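Glia-derived nexin (Homo sapiens, PDB 4DY0) inhibits serine proteases such as thrombin, trypsin and urokinase, binds heparin, and promotes neurite extension by blocking thrombin. Local coordinates at residues 185-193 with 352-360; 204-212 with 220-228. All coordinates share one frame; numbering follows the deposited sequence.

Contact 1: residues 185-193 with 352-360; sequences KRTFVAADG and FIVDRPFLF
The phenyl ring of F188 lies flat against the main chain of D355 and R356, with D355 O 3.6 Å above its plane and R356 CA at a similar height, both displaced toward the rim of the same face. V354 O and F358 CD1 come to its edge, and F188 CE1 in turn meets F358 CD1 at 4.2 Å near the plane of the F358 ring, so the two aromatics touch rim to rim. V354 CG1 sits over one face of F358, whose edge also takes R356 O. With CG anti to the backbone N (chi1 -177°), the F188 ring is directed at the D355-P357 backbone. Its CZ comes within 3.3 Å of R356 C and also touches P357 CD.

One hydrogen bond crosses the contact: V189 N donates to D355 O at 2.8 Å, tilted from the carbonyl plane. The same oxygen receives a CA-H...O contact from F188 CA at 3.4 Å. V189 O faces R356 CA in a second such contact and is approached by P357 CD at 3.1 Å, while P357 CG rests on A191 N. R356 NE bonds D355 OD1 at 3.0 Å, on the syn side but tilted out of the carboxylate plane, and R356 NH1 goes on to P239 O. With an alanine at F188, the bend at D355-P357 would probably lose the surface beneath it, and a gap would open beside F358, V198 and P379.

The join between strand 184-189 and the connection from strand 351-353 to strand 358-364 thus owes little to direct bonding: a single N-H...O bond fixes the level of the two chains, F188 CA shares D355 O with it, R356 CA meets V189 O, and an aromatic face covers the peptide backbone, while the D355-R356 salt bridge stays within residues 352-360.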
loop_
_atom_site.group_PDB
_atom_site.type_symbol
_atom_site.label_atom_id
_atom_site.label_comp_id
_atom_site.label_asym_id
_atom_site.label_seq_id
_atom_site.Cartn_x
_atom_site.Cartn_y
_atom_site.Cartn_z
ATOM N N LYS A 185 7.396 -3.320 27.344
ATOM C CA LYS A 185 6.543 -4.410 26.910
ATOM C C LYS A 185 5.172 -4.273 27.566
ATOM O O LYS A 185 5.074 -4.072 28.776
ATOM C CB LYS A 185 7.182 -5.763 27.228
ATOM C CG LYS A 185 8.345 -6.111 26.302
ATOM C CD LYS A 185 8.930 -7.478 26.611
ATOM N N ARG A 186 4.117 -4.349 26.759
ATOM C CA ARG A 186 2.751 -4.216 27.260
ATOM C C ARG A 186 1.821 -5.213 26.583
ATOM O O ARG A 186 2.153 -5.777 25.548
ATOM C CB ARG A 186 2.227 -2.796 27.043
ATOM C CG ARG A 186 3.079 -1.715 27.687
ATOM C CD ARG A 186 2.463 -0.337 27.500
ATOM N NE ARG A 186 3.313 0.721 28.042
ATOM C CZ ARG A 186 3.202 1.217 29.271
ATOM N NH1 ARG A 186 2.274 0.754 30.100
ATOM N NH2 ARG A 186 4.023 2.177 29.674
ATOM N N THR A 187 0.649 -5.415 27.169
ATOM C CA THR A 187 -0.321 -6.360 26.639
ATOM C C THR A 187 -1.031 -5.865 25.373
ATOM O O THR A 187 -1.596 -4.769 25.347
ATOM C CB THR A 187 -1.388 -6.704 27.689
ATOM O OG1 THR A 187 -0.763 -7.314 28.825
ATOM C CG2 THR A 187 -2.421 -7.661 27.109
ATOM N N PHE A 188 -0.992 -6.686 24.328
ATOM C CA PHE A 188 -1.792 -6.467 23.132
ATOM C C PHE A 188 -2.785 -7.624 23.066
ATOM O O PHE A 188 -2.386 -8.781 23.120
ATOM C CB PHE A 188 -0.895 -6.438 21.886
ATOM C CG PHE A 188 -1.633 -6.155 20.602
ATOM C CD1 PHE A 188 -1.708 -4.865 20.096
ATOM C CD2 PHE A 188 -2.248 -7.179 19.897
ATOM C CE1 PHE A 188 -2.389 -4.602 18.911
ATOM C CE2 PHE A 188 -2.929 -6.923 18.715
ATOM C CZ PHE A 188 -2.999 -5.632 18.221
ATOM N N VAL A 189 -4.078 -7.323 22.999
ATOM C CA VAL A 189 -5.079 -8.381 22.896
ATOM C C VAL A 189 -5.465 -8.588 21.435
ATOM O O VAL A 189 -6.134 -7.747 20.836
ATOM C CB VAL A 189 -6.333 -8.079 23.732
ATOM C CG1 VAL A 189 -7.333 -9.217 23.600
ATOM C CG2 VAL A 189 -5.964 -7.888 25.190
ATOM N N ALA A 190 -5.034 -9.706 20.861
ATOM C CA ALA A 190 -5.259 -9.959 19.441
ATOM C C ALA A 190 -6.670 -10.450 19.176
ATOM O O ALA A 190 -7.483 -10.554 20.096
ATOM C CB ALA A 190 -4.238 -10.942 18.900
ATOM N N ALA A 191 -6.956 -10.742 17.911
ATOM C CA ALA A 191 -8.289 -11.176 17.496
ATOM C C ALA A 191 -8.755 -12.443 18.224
ATOM O O ALA A 191 -9.912 -12.533 18.649
ATOM C CB ALA A 191 -8.331 -11.374 15.987
ATOM N N ASP A 192 -7.856 -13.417 18.361
ATOM C CA ASP A 192 -8.163 -14.659 19.074
ATOM C C ASP A 192 -8.621 -14.387 20.508
ATOM O O ASP A 192 -9.224 -15.246 21.153
ATOM C CB ASP A 192 -6.949 -15.594 19.074
ATOM C CG ASP A 192 -5.707 -14.929 19.637
ATOM O OD1 ASP A 192 -5.865 -13.922 20.356
ATOM O OD2 ASP A 192 -4.579 -15.401 19.363
ATOM N N GLY A 193 -8.342 -13.183 21.000
ATOM C CA GLY A 193 -8.719 -12.804 22.358
ATOM C C GLY A 193 -7.635 -13.152 23.365
ATOM O O GLY A 193 -7.827 -13.012 24.575
ATOM N N PHE A 352 -4.540 7.404 24.098
ATOM C CA PHE A 352 -4.736 6.693 22.845
ATOM C C PHE A 352 -3.829 5.467 22.849
ATOM O O PHE A 352 -2.661 5.537 22.455
ATOM C CB PHE A 352 -4.436 7.589 21.649
ATOM C CG PHE A 352 -4.998 7.073 20.349
ATOM C CD1 PHE A 352 -6.168 7.601 19.825
ATOM C CD2 PHE A 352 -4.360 6.058 19.655
ATOM C CE1 PHE A 352 -6.688 7.130 18.630
ATOM C CE2 PHE A 352 -4.877 5.581 18.459
ATOM C CZ PHE A 352 -6.042 6.120 17.946
ATOM N N ILE A 353 -4.374 4.351 23.322
ATOM C CA ILE A 353 -3.589 3.141 23.511
ATOM C C ILE A 353 -3.927 2.096 22.460
ATOM O O ILE A 353 -5.034 1.561 22.438
ATOM C CB ILE A 353 -3.813 2.532 24.906
ATOM C CG1 ILE A 353 -3.571 3.586 25.990
ATOM C CG2 ILE A 353 -2.913 1.316 25.106
ATOM C CD1 ILE A 353 -4.151 3.218 27.342
ATOM N N VAL A 354 -2.960 1.808 21.600
ATOM C CA VAL A 354 -3.159 0.856 20.524
ATOM C C VAL A 354 -2.846 -0.557 21.006
ATOM O O VAL A 354 -1.764 -1.078 20.745
ATOM C CB VAL A 354 -2.268 1.207 19.321
ATOM C CG1 VAL A 354 -2.412 0.167 18.233
ATOM C CG2 VAL A 354 -2.628 2.584 18.793
ATOM N N ASP A 355 -3.799 -1.171 21.705
ATOM C CA ASP A 355 -3.576 -2.471 22.342
ATOM C C ASP A 355 -4.488 -3.579 21.803
ATOM O O ASP A 355 -4.582 -4.654 22.391
ATOM C CB ASP A 355 -3.740 -2.348 23.860
ATOM C CG ASP A 355 -5.113 -1.820 24.261
ATOM O OD1 ASP A 355 -5.954 -1.589 23.369
ATOM O OD2 ASP A 355 -5.353 -1.631 25.472
ATOM N N ARG A 356 -5.156 -3.308 20.689
ATOM C CA ARG A 356 -6.044 -4.281 20.056
ATOM C C ARG A 356 -5.927 -4.098 18.544
ATOM O O ARG A 356 -5.420 -3.077 18.089
ATOM C CB ARG A 356 -7.491 -4.064 20.518
ATOM C CG ARG A 356 -7.712 -4.240 22.018
ATOM C CD ARG A 356 -8.972 -3.516 22.519
ATOM N NE ARG A 356 -8.781 -2.067 22.549
ATOM C CZ ARG A 356 -9.533 -1.185 21.894
ATOM N NH1 ARG A 356 -10.564 -1.588 21.163
ATOM N NH2 ARG A 356 -9.262 0.110 21.984
ATOM N N PRO A 357 -6.382 -5.086 17.757
ATOM C CA PRO A 357 -6.252 -4.973 16.298
ATOM C C PRO A 357 -6.644 -3.585 15.788
ATOM O O PRO A 357 -7.652 -3.020 16.229
ATOM C CB PRO A 357 -7.221 -6.034 15.784
ATOM C CG PRO A 357 -7.179 -7.103 16.853
ATOM C CD PRO A 357 -7.006 -6.359 18.166
ATOM N N PHE A 358 -5.849 -3.040 14.871
ATOM C CA PHE A 358 -6.032 -1.662 14.424
ATOM C C PHE A 358 -5.800 -1.466 12.931
ATOM O O PHE A 358 -5.218 -2.316 12.256
ATOM C CB PHE A 358 -5.123 -0.708 15.215
ATOM C CG PHE A 358 -3.645 -0.951 15.014
ATOM C CD1 PHE A 358 -2.991 -1.963 15.707
ATOM C CD2 PHE A 358 -2.907 -0.155 14.151
ATOM C CE1 PHE A 358 -1.630 -2.186 15.536
ATOM C CE2 PHE A 358 -1.541 -0.368 13.972
ATOM C CZ PHE A 358 -0.905 -1.388 14.666
ATOM N N LEU A 359 -6.263 -0.327 12.432
ATOM C CA LEU A 359 -6.070 0.061 11.047
ATOM C C LEU A 359 -5.095 1.226 10.998
ATOM O O LEU A 359 -5.094 2.076 11.884
ATOM C CB LEU A 359 -7.401 0.505 10.442
ATOM C CG LEU A 359 -7.370 0.891 8.964
ATOM C CD1 LEU A 359 -7.601 -0.338 8.109
ATOM C CD2 LEU A 359 -8.419 1.946 8.667
ATOM N N PHE A 360 -4.264 1.279 9.965
ATOM C CA PHE A 360 -3.402 2.434 9.800
ATOM C C PHE A 360 -3.225 2.820 8.342
ATOM O O PHE A 360 -3.263 1.963 7.453
ATOM C CB PHE A 360 -2.048 2.227 10.490
ATOM C CG PHE A 360 -1.085 1.381 9.714
ATOM C CD1 PHE A 360 -0.944 0.033 9.993
ATOM C CD2 PHE A 360 -0.293 1.942 8.718
ATOM C CE1 PHE A 360 -0.039 -0.747 9.280
ATOM C CE2 PHE A 360 0.609 1.170 8.005
ATOM C CZ PHE A 360 0.737 -0.175 8.285
#

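Contact 2: residues 204-212 with 220-228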
loop_
_atom_site.group_PDB
_atom_site.type_symbol
_atom_site.label_atom_id
_atom_site.label_comp_id
_atom_site.label_asym_id
_atom_site.label_seq_id
_atom_site.Cartn_x
_atom_site.Cartn_y
_atom_site.Cartn_z
ATOM N N LEU A 204 3.855 11.510 25.859
ATOM C CA LEU A 204 2.790 12.454 26.134
ATOM C C LEU A 204 3.099 13.702 25.327
ATOM O O LEU A 204 4.143 14.327 25.514
ATOM C CB LEU A 204 2.760 12.792 27.624
ATOM C CG LEU A 204 1.436 13.255 28.235
ATOM C CD1 LEU A 204 1.675 13.862 29.616
ATOM C CD2 LEU A 204 0.724 14.244 27.328
ATOM N N SER A 205 2.201 14.059 24.419
ATOM C CA SER A 205 2.461 15.157 23.501
ATOM C C SER A 205 1.169 15.590 22.812
ATOM O O SER A 205 0.119 14.988 23.027
ATOM C CB SER A 205 3.511 14.732 22.471
ATOM O OG SER A 205 3.811 15.778 21.570
ATOM N N VAL A 206 1.248 16.634 21.992
ATOM C CA VAL A 206 0.079 17.131 21.276
ATOM C C VAL A 206 -0.042 16.457 19.912
ATOM O O VAL A 206 0.889 16.480 19.111
ATOM C CB VAL A 206 0.121 18.672 21.096
ATOM C CG1 VAL A 206 -1.144 19.167 20.403
ATOM C CG2 VAL A 206 0.293 19.368 22.443
ATOM N N PHE A 207 -1.192 15.845 19.662
ATOM C CA PHE A 207 -1.464 15.202 18.384
ATOM C C PHE A 207 -2.894 15.499 17.965
ATOM O O PHE A 207 -3.783 15.630 18.810
ATOM C CB PHE A 207 -1.291 13.683 18.487
ATOM C CG PHE A 207 0.134 13.237 18.650
ATOM C CD1 PHE A 207 1.006 13.253 17.575
ATOM C CD2 PHE A 207 0.595 12.788 19.877
ATOM C CE1 PHE A 207 2.318 12.839 17.720
ATOM C CE2 PHE A 207 1.902 12.370 20.030
ATOM C CZ PHE A 207 2.767 12.393 18.949
ATOM N N ARG A 208 -3.113 15.604 16.661
ATOM C CA ARG A 208 -4.462 15.722 16.137
ATOM C C ARG A 208 -5.170 14.380 16.279
ATOM O O ARG A 208 -4.644 13.342 15.880
ATOM C CB ARG A 208 -4.432 16.176 14.676
ATOM C CG ARG A 208 -4.179 17.672 14.514
ATOM C CD ARG A 208 -3.600 18.015 13.146
ATOM N NE ARG A 208 -4.417 17.498 12.052
ATOM C CZ ARG A 208 -5.467 18.131 11.540
ATOM N NH1 ARG A 208 -6.151 17.582 10.544
ATOM N NH2 ARG A 208 -5.835 19.311 12.023
ATOM N N CYS A 209 -6.352 14.392 16.878
ATOM C CA CYS A 209 -7.121 13.165 16.996
ATOM C C CYS A 209 -8.595 13.432 17.197
ATOM O O CYS A 209 -9.014 14.571 17.380
ATOM C CB CYS A 209 -6.582 12.282 18.123
ATOM S SG CYS A 209 -6.378 13.122 19.691
ATOM N N GLY A 210 -9.341 12.356 17.070
ATOM C CA GLY A 210 -10.778 12.277 17.080
ATOM C C GLY A 210 -11.506 10.954 17.199
ATOM O O GLY A 210 -10.939 9.955 17.358
ATOM N N SER A 211 -12.821 11.038 17.168
ATOM C CA SER A 211 -13.759 9.941 17.049
ATOM C C SER A 211 -14.951 10.213 16.192
ATOM O O SER A 211 -15.394 11.287 16.104
ATOM C CB SER A 211 -14.270 9.492 18.366
ATOM O OG SER A 211 -13.854 10.319 19.344
ATOM N N THR A 212 -15.459 9.167 15.592
ATOM C CA THR A 212 -16.651 9.150 14.809
ATOM C C THR A 212 -17.244 7.738 14.783
ATOM O O THR A 212 -16.693 6.846 15.302
ATOM C CB THR A 212 -16.485 9.799 13.468
ATOM O OG1 THR A 212 -17.741 9.952 12.863
ATOM C CG2 THR A 212 -15.681 9.013 12.589
ATOM N N TYR A 220 -15.339 4.534 16.945
ATOM C CA TYR A 220 -13.911 4.275 16.924
ATOM C C TYR A 220 -13.122 5.574 17.031
ATOM O O TYR A 220 -13.650 6.654 16.745
ATOM C CB TYR A 220 -13.518 3.487 15.668
ATOM C CG TYR A 220 -13.703 4.218 14.354
ATOM C CD1 TYR A 220 -12.657 4.921 13.778
ATOM C CD2 TYR A 220 -14.917 4.179 13.674
ATOM C CE1 TYR A 220 -12.810 5.578 12.574
ATOM C CE2 TYR A 220 -15.083 4.840 12.464
ATOM C CZ TYR A 220 -14.021 5.536 11.919
ATOM O OH TYR A 220 -14.162 6.201 10.720
ATOM N N ASN A 221 -11.864 5.458 17.457
ATOM C CA ASN A 221 -10.986 6.613 17.631
ATOM C C ASN A 221 -9.890 6.625 16.578
ATOM O O ASN A 221 -9.493 5.573 16.079
ATOM C CB ASN A 221 -10.347 6.597 19.023
ATOM C CG ASN A 221 -11.376 6.613 20.143
ATOM O OD1 ASN A 221 -12.201 7.522 20.238
ATOM N ND2 ASN A 221 -11.323 5.605 21.003
ATOM N N PHE A 222 -9.397 7.813 16.245
ATOM C CA PHE A 222 -8.312 7.926 15.278
ATOM C C PHE A 222 -7.344 9.049 15.618
ATOM O O PHE A 222 -7.714 10.045 16.236
ATOM C CB PHE A 222 -8.855 8.094 13.854
ATOM C CG PHE A 222 -9.952 9.110 13.740
ATOM C CD1 PHE A 222 -9.659 10.432 13.443
ATOM C CD2 PHE A 222 -11.274 8.743 13.930
ATOM C CE1 PHE A 222 -10.663 11.370 13.341
ATOM C CE2 PHE A 222 -12.287 9.677 13.826
ATOM C CZ PHE A 222 -11.982 10.993 13.533
ATOM N N ILE A 223 -6.096 8.881 15.203
ATOM C CA ILE A 223 -5.063 9.844 15.521
ATOM C C ILE A 223 -4.109 10.043 14.347
ATOM O O ILE A 223 -3.880 9.127 13.555
ATOM C CB ILE A 223 -4.275 9.409 16.773
ATOM C CG1 ILE A 223 -3.261 10.486 17.172
ATOM C CG2 ILE A 223 -3.598 8.071 16.539
ATOM C CD1 ILE A 223 -2.757 10.337 18.595
ATOM N N GLU A 224 -3.564 11.252 14.236
ATOM C CA GLU A 224 -2.552 11.549 13.231
ATOM C C GLU A 224 -1.175 11.758 13.865
ATOM O O GLU A 224 -1.012 12.565 14.779
ATOM C CB GLU A 224 -2.944 12.781 12.418
ATOM C CG GLU A 224 -1.993 13.071 11.266
ATOM C CD GLU A 224 -2.322 14.367 10.549
ATOM O OE1 GLU A 224 -2.623 15.370 11.234
ATOM O OE2 GLU A 224 -2.274 14.382 9.300
ATOM N N LEU A 225 -0.190 11.014 13.381
ATOM C CA LEU A 225 1.179 11.161 13.844
ATOM C C LEU A 225 2.032 11.612 12.673
ATOM O O LEU A 225 2.362 10.813 11.801
ATOM C CB LEU A 225 1.708 9.833 14.377
ATOM C CG LEU A 225 1.025 9.195 15.582
ATOM C CD1 LEU A 225 -0.460 9.051 15.346
ATOM C CD2 LEU A 225 1.650 7.840 15.825
ATOM N N PRO A 226 2.381 12.902 12.637
ATOM C CA PRO A 226 3.149 13.434 11.512
ATOM C C PRO A 226 4.627 13.037 11.545
ATOM O O PRO A 226 5.205 12.866 12.622
ATOM C CB PRO A 226 3.005 14.949 11.677
ATOM C CG PRO A 226 2.754 15.148 13.134
ATOM C CD PRO A 226 1.982 13.951 13.595
ATOM N N TYR A 227 5.220 12.878 10.362
ATOM C CA TYR A 227 6.659 12.681 10.241
ATOM C C TYR A 227 7.351 14.037 10.063
ATOM O O TYR A 227 6.719 15.012 9.656
ATOM C CB TYR A 227 6.988 11.727 9.091
ATOM C CG TYR A 227 6.539 10.304 9.345
ATOM C CD1 TYR A 227 7.360 9.405 10.014
ATOM C CD2 TYR A 227 5.289 9.861 8.923
ATOM C CE1 TYR A 227 6.949 8.097 10.253
ATOM C CE2 TYR A 227 4.870 8.555 9.159
ATOM C CZ TYR A 227 5.705 7.681 9.822
ATOM O OH TYR A 227 5.296 6.387 10.061
ATOM N N HIS A 228 8.643 14.094 10.367
ATOM C CA HIS A 228 9.343 15.372 10.509
ATOM C C HIS A 228 9.381 16.237 9.242
ATOM O O HIS A 228 9.403 17.464 9.331
ATOM C CB HIS A 228 10.747 15.166 11.090
ATOM C CG HIS A 228 11.771 14.742 10.083
ATOM N ND1 HIS A 228 11.752 13.505 9.475
ATOM C CD2 HIS A 228 12.864 15.383 9.600
ATOM C CE1 HIS A 228 12.779 13.408 8.647
ATOM N NE2 HIS A 228 13.469 14.533 8.705
HETATM O O HOH W 1 -1.083 15.136 14.920
#
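G210 O is gripped from the opposite strand by F222 N, which donates a hydrogen bond of 2.9 Å tilted out of the carbonyl plane, and by N221 CA in a CA-H...O contact of 3.4 Å; the oxygen also lies over one face of the F222 ring. G210 N answers with a bond to F222 O, completing a hydrogen-bonded antiparallel pair. F222 CG sits between its backbone N and carbonyl carbon (chi1 47°), which folds the ring back across the neighbouring strand. G210 C then lies over the ring centre and G210 CA makes a CH-pi contact at 4.1 Å from the centroid. A CB on G210 would probably collide with F222 CE1, consistent with the ring lying directly on bare backbone; W261 also stacks on this ring. T212 CG2 touches F222 CE2 and lies alongside Y220, whose hydroxyl bonds W261 NE1.

Toward the other end, E224 N bonds R208 O, but a water replaces the partner bond: it accepts from R208 N at 2.7 Å and donates to E224 O at 2.6 Å. On the side of the sheet that carries F222, R208 NE bonds E224 OE1 at 2.9 Å, end-on to the oxygen and in the guanidinium plane, although the two charged groups are turned 48° apart. E224 OE2 is held separately by S233 OG, so both carboxylate oxygens have a donor. On the other side C209 CB packs on I223 CG1, while S211 OG and N221 OD1 make only a weak bond. At the R208-E224 end, I223 CD1 meets F207 CB at 3.7 Å, and P226 CD reaches the edge of the F207 ring.

This beta hairpin therefore offers two chemistries. One face combines an ion pair with an aromatic ring laid on bare backbone; the other sets hydrocarbon contacts beside a weak polar pair, and water enters the backbone pairing where the strands begin to part.

The centres of the two contacts lie about 17 Å apart, on the same side of the chain's centre, in the part of the serpin fold built from beta sheets B and C. Strand 184-189 leads directly into strand 195-213, its sheet neighbour, and the hairpin of contact 2 follows; residues 352-360 come back much later in the chain, beyond the predicted reactive bond, to close contact 1. The two contacts meet at F352, whose CE2 lies 3.4 Å from I223 CG2. Middle and C-terminal portions of the sequence are thus packed together, and the chain following the reactive bond packs against both strand 184-189 and the hairpin.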